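Local coordinates for spindle assembly abnormal protein 6 (Caenorhabditis elegans, PDB 4G79) that serves as the central scaffold of the centriole, setting its ninefold symmetry, and is required for centrosome biogenesis and duplication, at residues S17-L22 against F29-T34; E69-E74 against F134-H139; K37-E42 against K54-R59; Q12-S17 against T105-I110. All blocks are in the same frame, centred on the assembly; numbering follows the deposited sequence.

Contact 1. Residues S17-L22 against F29-T34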
# COMPACT_ATOMS: atom_id res chain seq x y z
N SER A 17 8.38 12.39 -10.74
CA SER A 17 9.27 13.05 -9.78
C SER A 17 10.57 12.27 -9.80
O SER A 17 10.56 11.06 -9.59
CB SER A 17 8.67 13.11 -8.38
OG SER A 17 7.62 14.06 -8.31
N LEU A 18 11.67 12.93 -10.11
CA LEU A 18 12.96 12.24 -10.14
C LEU A 18 13.74 12.61 -8.89
O LEU A 18 13.98 13.80 -8.63
CB LEU A 18 13.74 12.56 -11.42
CG LEU A 18 15.17 11.97 -11.57
CD1 LEU A 18 15.15 10.47 -11.71
CD2 LEU A 18 15.88 12.55 -12.79
N LEU A 19 14.11 11.59 -8.12
CA LEU A 19 14.91 11.76 -6.91
C LEU A 19 16.29 11.19 -7.16
O LEU A 19 16.40 10.06 -7.64
CB LEU A 19 14.27 11.10 -5.67
CG LEU A 19 12.73 11.19 -5.50
CD1 LEU A 19 12.25 10.29 -4.39
CD2 LEU A 19 12.29 12.62 -5.23
N GLN A 20 17.34 11.98 -6.92
CA GLN A 20 18.69 11.49 -7.13
C GLN A 20 19.63 12.07 -6.06
O GLN A 20 19.40 13.20 -5.62
CB GLN A 20 19.17 11.80 -8.57
CG GLN A 20 19.44 13.29 -8.86
CD GLN A 20 19.68 13.60 -10.31
OE1 GLN A 20 18.88 14.30 -10.96
NE2 GLN A 20 20.81 13.14 -10.85
N PRO A 21 20.66 11.32 -5.61
CA PRO A 21 21.58 11.88 -4.59
C PRO A 21 22.36 13.09 -5.10
O PRO A 21 22.50 13.28 -6.31
CB PRO A 21 22.52 10.71 -4.27
CG PRO A 21 22.48 9.86 -5.48
CD PRO A 21 21.06 9.95 -5.99
N LEU A 22 22.88 13.92 -4.17
CA LEU A 22 23.65 15.11 -4.51
C LEU A 22 25.10 14.74 -4.79
O LEU A 22 25.42 14.27 -5.88
CB LEU A 22 23.57 16.15 -3.38
CG LEU A 22 22.20 16.77 -3.12
CD1 LEU A 22 22.10 17.25 -1.69
CD2 LEU A 22 21.91 17.91 -4.07
N PHE A 29 18.85 13.53 -1.18
CA PHE A 29 18.23 13.59 -2.50
C PHE A 29 17.88 15.00 -2.96
O PHE A 29 17.39 15.82 -2.17
CB PHE A 29 16.92 12.76 -2.53
CG PHE A 29 17.01 11.25 -2.53
CD1 PHE A 29 17.93 10.59 -3.34
CD2 PHE A 29 16.11 10.48 -1.80
CE1 PHE A 29 17.98 9.19 -3.37
CE2 PHE A 29 16.16 9.09 -1.83
CZ PHE A 29 17.10 8.45 -2.61
N LYS A 30 18.07 15.26 -4.26
CA LYS A 30 17.59 16.45 -4.94
C LYS A 30 16.40 15.99 -5.77
O LYS A 30 16.42 14.89 -6.32
CB LYS A 30 18.65 17.21 -5.74
CG LYS A 30 19.41 16.43 -6.80
CD LYS A 30 20.34 17.36 -7.56
CE LYS A 30 21.22 16.60 -8.52
NZ LYS A 30 22.04 17.52 -9.35
N ALA A 31 15.33 16.77 -5.80
CA ALA A 31 14.12 16.37 -6.48
C ALA A 31 13.71 17.33 -7.56
O ALA A 31 13.67 18.53 -7.34
CB ALA A 31 12.98 16.22 -5.48
N TYR A 32 13.34 16.79 -8.70
CA TYR A 32 12.83 17.53 -9.83
C TYR A 32 11.70 16.81 -10.49
O TYR A 32 11.79 15.59 -10.70
CB TYR A 32 13.91 17.76 -10.89
CG TYR A 32 15.07 18.62 -10.43
CD1 TYR A 32 14.89 19.96 -10.14
CD2 TYR A 32 16.35 18.10 -10.35
CE1 TYR A 32 15.96 20.77 -9.76
CE2 TYR A 32 17.43 18.89 -9.95
CZ TYR A 32 17.23 20.23 -9.68
OH TYR A 32 18.29 21.01 -9.30
N LYS A 33 10.70 17.56 -10.96
CA LYS A 33 9.68 16.98 -11.85
C LYS A 33 10.34 16.91 -13.21
O LYS A 33 11.10 17.82 -13.57
CB LYS A 33 8.40 17.84 -11.91
CG LYS A 33 7.66 17.99 -10.58
CD LYS A 33 6.79 16.78 -10.32
CE LYS A 33 5.97 16.93 -9.05
NZ LYS A 33 4.78 17.79 -9.27
N THR A 34 10.12 15.82 -13.94
CA THR A 34 10.72 15.64 -15.26
C THR A 34 9.77 14.87 -16.17
O THR A 34 9.04 13.99 -15.70
CB THR A 34 12.09 14.92 -15.18
OG1 THR A 34 12.63 14.78 -16.51
CG2 THR A 34 12.00 13.50 -14.54
O HOH W 1 16.49 14.69 -9.27

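Contact 2. Residues E69-E74 against F134-H139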
# COMPACT_ATOMS: atom_id res chain seq x y z
N GLU A 69 13.44 -3.33 -17.64
CA GLU A 69 13.32 -4.60 -16.94
C GLU A 69 12.25 -5.40 -17.63
O GLU A 69 11.27 -4.85 -18.18
CB GLU A 69 13.02 -4.44 -15.43
CG GLU A 69 12.88 -5.75 -14.64
CD GLU A 69 14.09 -6.67 -14.66
OE1 GLU A 69 14.64 -6.94 -13.57
OE2 GLU A 69 14.49 -7.13 -15.76
N THR A 70 12.45 -6.71 -17.62
CA THR A 70 11.50 -7.63 -18.22
C THR A 70 10.84 -8.41 -17.07
O THR A 70 11.50 -8.74 -16.09
CB THR A 70 12.24 -8.45 -19.32
OG1 THR A 70 11.32 -9.00 -20.26
CG2 THR A 70 13.19 -9.50 -18.77
N LEU A 71 9.54 -8.67 -17.19
CA LEU A 71 8.77 -9.40 -16.19
C LEU A 71 8.14 -10.60 -16.81
O LEU A 71 7.28 -10.43 -17.66
CB LEU A 71 7.64 -8.50 -15.67
CG LEU A 71 7.73 -7.82 -14.32
CD1 LEU A 71 6.37 -7.19 -13.98
CD2 LEU A 71 8.02 -8.79 -13.20
N ASN A 72 8.46 -11.79 -16.33
CA ASN A 72 7.79 -13.01 -16.79
C ASN A 72 6.70 -13.37 -15.76
O ASN A 72 6.53 -12.64 -14.77
CB ASN A 72 8.79 -14.15 -17.06
CG ASN A 72 9.58 -14.63 -15.86
OD1 ASN A 72 9.28 -14.33 -14.70
ND2 ASN A 72 10.59 -15.44 -16.10
N ASN A 73 5.92 -14.47 -15.98
CA ASN A 73 4.86 -14.83 -15.06
C ASN A 73 5.38 -15.09 -13.64
O ASN A 73 4.74 -14.69 -12.67
CB ASN A 73 4.09 -16.03 -15.58
CG ASN A 73 2.90 -16.40 -14.71
OD1 ASN A 73 2.10 -15.55 -14.34
ND2 ASN A 73 2.80 -17.65 -14.34
N GLU A 74 6.51 -15.80 -13.53
CA GLU A 74 7.11 -16.17 -12.24
C GLU A 74 7.57 -14.94 -11.44
O GLU A 74 7.31 -14.86 -10.23
CB GLU A 74 8.29 -17.14 -12.44
CG GLU A 74 7.86 -18.49 -13.00
CD GLU A 74 7.55 -18.57 -14.49
OE1 GLU A 74 7.87 -17.61 -15.23
OE2 GLU A 74 6.99 -19.61 -14.91
N PHE A 134 2.83 -0.29 -7.22
CA PHE A 134 3.96 -1.21 -7.25
C PHE A 134 5.20 -0.41 -7.51
O PHE A 134 5.13 0.77 -7.81
CB PHE A 134 3.76 -2.32 -8.34
CG PHE A 134 3.93 -1.89 -9.79
CD1 PHE A 134 2.89 -1.30 -10.48
CD2 PHE A 134 5.14 -2.09 -10.45
CE1 PHE A 134 3.06 -0.86 -11.80
CE2 PHE A 134 5.31 -1.67 -11.78
CZ PHE A 134 4.27 -1.06 -12.45
N SER A 135 6.34 -1.05 -7.36
CA SER A 135 7.63 -0.50 -7.71
C SER A 135 8.41 -1.62 -8.39
O SER A 135 8.21 -2.79 -8.08
CB SER A 135 8.37 0.07 -6.50
OG SER A 135 8.78 -0.92 -5.58
N ILE A 136 9.27 -1.26 -9.33
CA ILE A 136 10.09 -2.23 -10.04
C ILE A 136 11.46 -1.62 -10.25
O ILE A 136 11.55 -0.43 -10.54
CB ILE A 136 9.38 -2.66 -11.37
CG1 ILE A 136 10.11 -3.84 -12.06
CG2 ILE A 136 9.11 -1.48 -12.33
CD1 ILE A 136 9.33 -4.58 -13.16
N LYS A 137 12.51 -2.42 -10.08
CA LYS A 137 13.87 -1.99 -10.33
C LYS A 137 14.17 -2.10 -11.83
O LYS A 137 14.04 -3.18 -12.41
CB LYS A 137 14.85 -2.84 -9.50
CG LYS A 137 16.30 -2.39 -9.56
CD LYS A 137 17.16 -3.21 -8.63
CE LYS A 137 18.61 -2.78 -8.66
NZ LYS A 137 19.41 -3.44 -7.59
N LEU A 138 14.53 -0.97 -12.46
CA LEU A 138 14.87 -0.95 -13.90
C LEU A 138 16.37 -0.82 -14.00
O LEU A 138 16.97 -0.02 -13.31
CB LEU A 138 14.14 0.18 -14.65
CG LEU A 138 12.60 0.26 -14.45
CD1 LEU A 138 12.01 1.38 -15.30
CD2 LEU A 138 11.90 -1.04 -14.87
N HIS A 139 16.97 -1.63 -14.85
CA HIS A 139 18.43 -1.66 -15.00
C HIS A 139 18.89 -0.82 -16.18
O HIS A 139 18.19 -0.75 -17.19
CB HIS A 139 18.89 -3.12 -15.17
CG HIS A 139 18.46 -3.99 -14.04
ND1 HIS A 139 19.17 -4.05 -12.85
CD2 HIS A 139 17.35 -4.77 -13.91
CE1 HIS A 139 18.50 -4.88 -12.07
NE2 HIS A 139 17.41 -5.35 -12.67
O HOH W 2 13.96 -5.65 -11.47

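Contact 3. Residues K37-E42 against K54-R59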
# COMPACT_ATOMS: atom_id res chain seq x y z
N LYS A 37 9.76 9.24 -20.89
CA LYS A 37 9.01 8.42 -21.84
C LYS A 37 8.94 7.02 -21.27
O LYS A 37 9.98 6.42 -20.97
CB LYS A 37 9.60 8.43 -23.26
CG LYS A 37 8.84 7.52 -24.26
CD LYS A 37 9.22 7.80 -25.72
CE LYS A 37 8.50 8.99 -26.34
NZ LYS A 37 7.02 8.79 -26.43
N LEU A 38 7.72 6.51 -21.09
CA LEU A 38 7.51 5.16 -20.58
C LEU A 38 6.94 4.31 -21.69
O LEU A 38 5.95 4.69 -22.32
CB LEU A 38 6.55 5.16 -19.38
CG LEU A 38 6.05 3.74 -18.90
CD1 LEU A 38 7.23 2.87 -18.41
CD2 LEU A 38 5.00 3.86 -17.82
N LYS A 39 7.57 3.18 -21.93
CA LYS A 39 7.11 2.19 -22.91
C LYS A 39 6.85 0.89 -22.21
O LYS A 39 7.70 0.43 -21.43
CB LYS A 39 8.13 1.96 -24.04
CG LYS A 39 8.51 3.21 -24.81
CD LYS A 39 9.55 2.85 -25.90
CE LYS A 39 9.96 4.01 -26.75
NZ LYS A 39 11.06 3.64 -27.70
N ILE A 40 5.71 0.27 -22.53
CA ILE A 40 5.36 -1.07 -22.02
C ILE A 40 5.08 -1.91 -23.24
O ILE A 40 4.38 -1.47 -24.15
CB ILE A 40 4.18 -1.09 -21.01
CG1 ILE A 40 4.40 -0.09 -19.84
CG2 ILE A 40 3.93 -2.53 -20.48
CD1 ILE A 40 3.00 0.22 -18.97
N SER A 41 5.70 -3.09 -23.28
CA SER A 41 5.50 -4.01 -24.40
C SER A 41 5.47 -5.44 -23.92
O SER A 41 5.82 -5.71 -22.78
CB SER A 41 6.63 -3.82 -25.42
OG SER A 41 7.90 -4.07 -24.83
N GLU A 42 4.96 -6.36 -24.76
CA GLU A 42 5.01 -7.78 -24.48
C GLU A 42 5.90 -8.40 -25.54
O GLU A 42 5.94 -7.92 -26.68
CB GLU A 42 3.63 -8.47 -24.40
CG GLU A 42 2.92 -8.61 -25.72
CD GLU A 42 1.58 -9.29 -25.59
OE1 GLU A 42 0.59 -8.56 -25.34
OE2 GLU A 42 1.50 -10.53 -25.76
N LYS A 54 7.85 -5.94 -20.93
CA LYS A 54 9.09 -5.15 -20.87
C LYS A 54 8.73 -3.72 -20.50
O LYS A 54 7.83 -3.17 -21.11
CB LYS A 54 9.85 -5.22 -22.20
CG LYS A 54 11.18 -4.47 -22.19
CD LYS A 54 12.06 -4.97 -23.28
CE LYS A 54 13.34 -4.16 -23.35
NZ LYS A 54 14.35 -4.69 -22.41
N PHE A 55 9.41 -3.14 -19.48
CA PHE A 55 9.18 -1.74 -19.07
C PHE A 55 10.40 -0.97 -19.43
O PHE A 55 11.50 -1.44 -19.15
CB PHE A 55 8.90 -1.63 -17.56
CG PHE A 55 7.55 -2.18 -17.17
CD1 PHE A 55 7.36 -3.54 -16.98
CD2 PHE A 55 6.47 -1.32 -16.96
CE1 PHE A 55 6.11 -4.04 -16.61
CE2 PHE A 55 5.22 -1.82 -16.59
CZ PHE A 55 5.05 -3.18 -16.44
N GLU A 56 10.24 0.18 -20.09
CA GLU A 56 11.40 0.97 -20.53
C GLU A 56 11.18 2.41 -20.25
O GLU A 56 10.11 2.95 -20.56
CB GLU A 56 11.70 0.79 -22.03
CG GLU A 56 12.11 -0.61 -22.49
CD GLU A 56 12.15 -0.75 -24.00
OE1 GLU A 56 11.10 -1.07 -24.60
OE2 GLU A 56 13.23 -0.49 -24.59
N ILE A 57 12.19 3.06 -19.66
CA ILE A 57 12.09 4.50 -19.40
C ILE A 57 13.29 5.22 -20.04
O ILE A 57 14.39 4.66 -20.14
CB ILE A 57 11.91 4.90 -17.92
CG1 ILE A 57 13.12 4.54 -17.04
CG2 ILE A 57 10.53 4.48 -17.31
CD1 ILE A 57 13.07 5.27 -15.70
N SER A 58 13.04 6.43 -20.52
CA SER A 58 14.06 7.30 -21.12
C SER A 58 13.64 8.73 -20.94
O SER A 58 12.48 9.00 -20.63
CB SER A 58 14.27 6.99 -22.60
OG SER A 58 13.07 7.14 -23.34
N ARG A 59 14.58 9.66 -21.13
CA ARG A 59 14.28 11.10 -21.09
C ARG A 59 15.35 11.82 -21.90
O ARG A 59 16.52 11.40 -21.91
CB ARG A 59 14.12 11.66 -19.67
CG ARG A 59 15.41 11.86 -18.91
CD ARG A 59 15.11 12.33 -17.51
NE ARG A 59 16.34 12.65 -16.80
CZ ARG A 59 16.51 13.73 -16.07
NH1 ARG A 59 15.52 14.62 -15.94
NH2 ARG A 59 17.66 13.94 -15.44
O HOH W 3 11.44 4.90 -23.04
O HOH W 4 8.77 -1.75 -23.73

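Contact 4. Residues Q12-S17 against T105-I110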
# COMPACT_ATOMS: atom_id res chain seq x y z
N GLN A 12 4.04 6.56 -23.88
CA GLN A 12 3.65 7.93 -23.58
C GLN A 12 4.71 8.68 -22.83
O GLN A 12 5.44 8.08 -22.05
CB GLN A 12 2.37 7.96 -22.72
CG GLN A 12 1.15 7.23 -23.30
CD GLN A 12 0.43 8.00 -24.36
OE1 GLN A 12 0.53 9.22 -24.46
NE2 GLN A 12 -0.36 7.28 -25.15
N THR A 13 4.74 10.00 -23.00
CA THR A 13 5.55 10.89 -22.21
C THR A 13 4.71 11.24 -20.99
O THR A 13 3.56 11.67 -21.13
CB THR A 13 5.99 12.12 -23.02
OG1 THR A 13 6.82 11.67 -24.10
CG2 THR A 13 6.75 13.11 -22.16
N LEU A 14 5.27 11.03 -19.81
CA LEU A 14 4.57 11.31 -18.57
C LEU A 14 5.40 12.21 -17.70
O LEU A 14 6.62 12.27 -17.91
CB LEU A 14 4.31 9.98 -17.81
CG LEU A 14 3.48 8.89 -18.53
CD1 LEU A 14 3.58 7.56 -17.80
CD2 LEU A 14 2.02 9.32 -18.68
N ILE A 15 4.77 12.86 -16.70
CA ILE A 15 5.48 13.69 -15.73
C ILE A 15 5.82 12.79 -14.57
O ILE A 15 4.93 12.12 -14.05
CB ILE A 15 4.68 14.96 -15.27
CG1 ILE A 15 4.14 15.84 -16.44
CG2 ILE A 15 5.43 15.78 -14.22
CD1 ILE A 15 5.02 16.14 -17.57
N ALA A 16 7.07 12.78 -14.13
CA ALA A 16 7.52 12.00 -12.98
C ALA A 16 8.31 12.84 -11.99
O ALA A 16 8.90 13.86 -12.38
CB ALA A 16 8.39 10.85 -13.44
N SER A 17 8.38 12.39 -10.74
CA SER A 17 9.27 13.05 -9.78
C SER A 17 10.57 12.27 -9.80
O SER A 17 10.56 11.06 -9.59
CB SER A 17 8.67 13.11 -8.38
OG SER A 17 7.62 14.06 -8.31
N THR A 105 -2.52 9.65 -11.59
CA THR A 105 -1.44 8.93 -10.91
C THR A 105 -0.19 9.78 -10.69
O THR A 105 -0.05 10.85 -11.28
CB THR A 105 -1.07 7.66 -11.69
OG1 THR A 105 -0.22 6.90 -10.86
CG2 THR A 105 -0.32 7.93 -12.99
N GLU A 106 0.75 9.25 -9.88
CA GLU A 106 2.03 9.88 -9.55
C GLU A 106 3.15 8.86 -9.71
O GLU A 106 3.03 7.74 -9.21
CB GLU A 106 2.05 10.46 -8.12
CG GLU A 106 0.87 11.35 -7.76
CD GLU A 106 -0.27 10.58 -7.10
OE1 GLU A 106 -0.04 10.00 -6.02
OE2 GLU A 106 -1.36 10.51 -7.69
N ILE A 107 4.22 9.26 -10.41
CA ILE A 107 5.38 8.38 -10.60
C ILE A 107 6.59 8.94 -9.89
O ILE A 107 6.94 10.13 -10.06
CB ILE A 107 5.67 8.16 -12.12
CG1 ILE A 107 4.55 7.35 -12.81
CG2 ILE A 107 7.04 7.45 -12.35
CD1 ILE A 107 4.60 7.45 -14.32
N ASN A 108 7.29 8.09 -9.15
CA ASN A 108 8.61 8.46 -8.60
C ASN A 108 9.64 7.59 -9.22
O ASN A 108 9.43 6.37 -9.34
CB ASN A 108 8.74 8.30 -7.08
CG ASN A 108 8.00 9.28 -6.22
OD1 ASN A 108 7.52 10.31 -6.68
ND2 ASN A 108 7.90 8.94 -4.95
N ILE A 109 10.77 8.18 -9.60
CA ILE A 109 11.92 7.44 -10.12
C ILE A 109 13.08 7.79 -9.20
O ILE A 109 13.37 8.97 -9.00
CB ILE A 109 12.21 7.74 -11.62
CG1 ILE A 109 11.03 7.28 -12.52
CG2 ILE A 109 13.52 7.09 -12.07
CD1 ILE A 109 10.91 8.13 -13.80
N ILE A 110 13.63 6.78 -8.53
CA ILE A 110 14.73 7.00 -7.60
C ILE A 110 15.95 6.48 -8.32
O ILE A 110 16.07 5.28 -8.55
CB ILE A 110 14.48 6.34 -6.22
CG1 ILE A 110 13.17 6.87 -5.58
CG2 ILE A 110 15.66 6.52 -5.28
CD1 ILE A 110 12.21 5.86 -5.38
O HOH W 5 4.17 12.06 -11.45
O HOH W 6 5.11 12.62 -9.05

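Contact 1. Residues S17-L22 against F29-T34
The F29 ring carries L19 CB over one face, 4.2 Å above its plane and displaced toward the rim, while P21 N meets its edge in plane, 3.6 Å from F29 CD1. F29 CG stands anti to its own carbonyl carbon (chi1 -73°), which places CG within 4.2 Å of L19 CB. Beside it, L19 CD2 touches A31 CB at 3.7 Å, and further along the same face S17 OG rests against the K33 aliphatic chain, 3.4 Å from CE. The other face holds L18, Q20, K30 and Y32. There the extended K30 chain crosses that of Q20 at a slant, K30 CE lying 3.8 Å from Q20 CG, and the poorly ordered L22 puts CD2 near K30 CB. Paired N-H to O bonds join L18 with Y32 and Q20 with K30, the shortest being L18 N to Y32 O at 2.7 Å. One water sits within bonding distance of L18 O and K30 O. This antiparallel hairpin lies at the surface of the domain. Strand 106-111 flanks 17-21 on the side away from 29-34, with I109 touching L18 and I110 reaching both L19 and F29, while R59 bonds T34 OG1.

Contact 2. Residues E69-E74 against F134-H139
I136 sends CD1 to L71, the two side chains meeting tip to tip with L71 CG 3.8 Å away, and the same methyl lies 4.0 Å from E69 CG. I136 CG1 is anti to the backbone N (chi1 -171°), and CD1 continues the extended chain toward strand 69-71. At K137 the main chain takes over: its O lies 3.4 Å from E69 CB and receives a water that also donates to E69 OE1, at 2.6 Å. L138 then packs CD2 against E69 CB at 3.6 Å. H139 finishes the run alongside E69, both side chains pointing the same way, with carboxylate and ring planes 75° apart; its NE2 gives only a weak, bent bond to E69 OE1 (3.3 Å, 124°). The second carboxylate oxygen, OE2, accepts T70 N through its anti lone pair at 2.8 Å, which fixes the turn of the group. An alanine at E69 would probably leave H139 NE2 and the bridging water without this acceptor, and the I136 methyl less covered. The two strands splay apart here. L138 touches F55 of strand 51-58 and F120 of strand 117-123, while helix 73-83 lies over L71 and F134 through L79.

Contact 3. Residues K37-E42 against K54-R59
I40 and F55 lie side by side and point the same way from a non-hydrogen-bonded antiparallel pair. I40 CG1 and CD1 both touch F55 CE2 at 3.8 Å, and I40 CG2 stands 4.1 Å above one face of the ring, offset toward its rim. I40 CG1 is anti to the carbonyl carbon (chi1 -53°), which puts this branch beside the ring. On the same face L38 crosses I57 at a slant, CD1 to CG2 at 3.8 Å. A valine in place of I40 would probably open a gap beside F55 CE2, where the CD1 methyl is lost, and let the ring shift. The opposite face is polar: S41 OG lies 3.5 Å from K54 CB, and one water lies within bonding distance of S41 OG, K54 O and E56 OE1, the last at 2.6 Å. A second water spans K37 O and S58 OG. E56 OE1 also forms a salt bridge with K6, and K37 NZ one with D11. Six backbone bonds hold the strands together, from K37 N to S58 O at 2.7 Å through to the S41–K54 pair. Strands 7-21 and 66-71 flank this hairpin, while helix 92-102 covers its apolar face, L100 meeting L38 and I40 and F92 meeting F55.

Contact 4. Residues Q12-S17 against T105-I110
I107 O takes two donors: S17 N, 2.8 Å away in an almost straight bond (175°), and, more loosely, a water at 3.3 Å that also bonds S17 OG. One step on, S17 O accepts I109 N at 2.9 Å. In both backbone bonds the donor lies nearly along the C=O axis. S17 and N108 form the single parallel bridge of the contact, S17 using its N-H and C=O to reach the residues on each side of N108. The two side chains share a face, and N108 OD1 comes within 3.5 Å of S17 CB; this oxygen also bonds a glycerol, probably from the crystallisation liquor. The axes of 12-17 and 106-110 lie 54° apart, and before the bridge a water stands between the strands, donating to I15 O at 2.7 Å and accepting I107 N.

The apolar contacts lie on the other side of the sheet. A16 CB rests against two isoleucines, I107 CG2 at 3.8 Å and I109 CD1 at 3.7 Å. L14 meets I107 at about a right angle, methyl to methyl, CD1 to CD1. I107 CG1 stands anti to the carbonyl carbon (chi1 -67°), and CD1 at its end reaches L14. F120 backs I107 from strand 117-123, and the backbone of T34, in strand 29-44, is hydrogen-bonded to that of A16.

The contact thus closes the first strand onto strand 106-111 with few but straight bonds: water and methyl packing join the strands where they part, and the small A16 side chain probably allows the two isoleucines to pack close to strand 7-21.

How the contacts relate
All four contacts lie in the N-terminal globular domain, the part that links coiled-coil dimers into the inner ring, and all reach one mixed sheet. Along the chain contact 1, a hairpin of strands 7-21 and 29-44, closes first; contact 3 follows, pairing 29-44 with 51-58, and contact 2 opens after it. Contact 4 encloses contacts 1 and 3, returning strand 7-21 to 106-111. Its segments alternate with those of contact 2, which lies across the chain's centre, about 17 Å away between centres. Contacts 1 and 4 share S17, their centres about 11 Å apart; contacts 2 and 3 are equally near and meet through E69 and F55. Contacts 1 and 2, centres about 22 Å apart, do not touch.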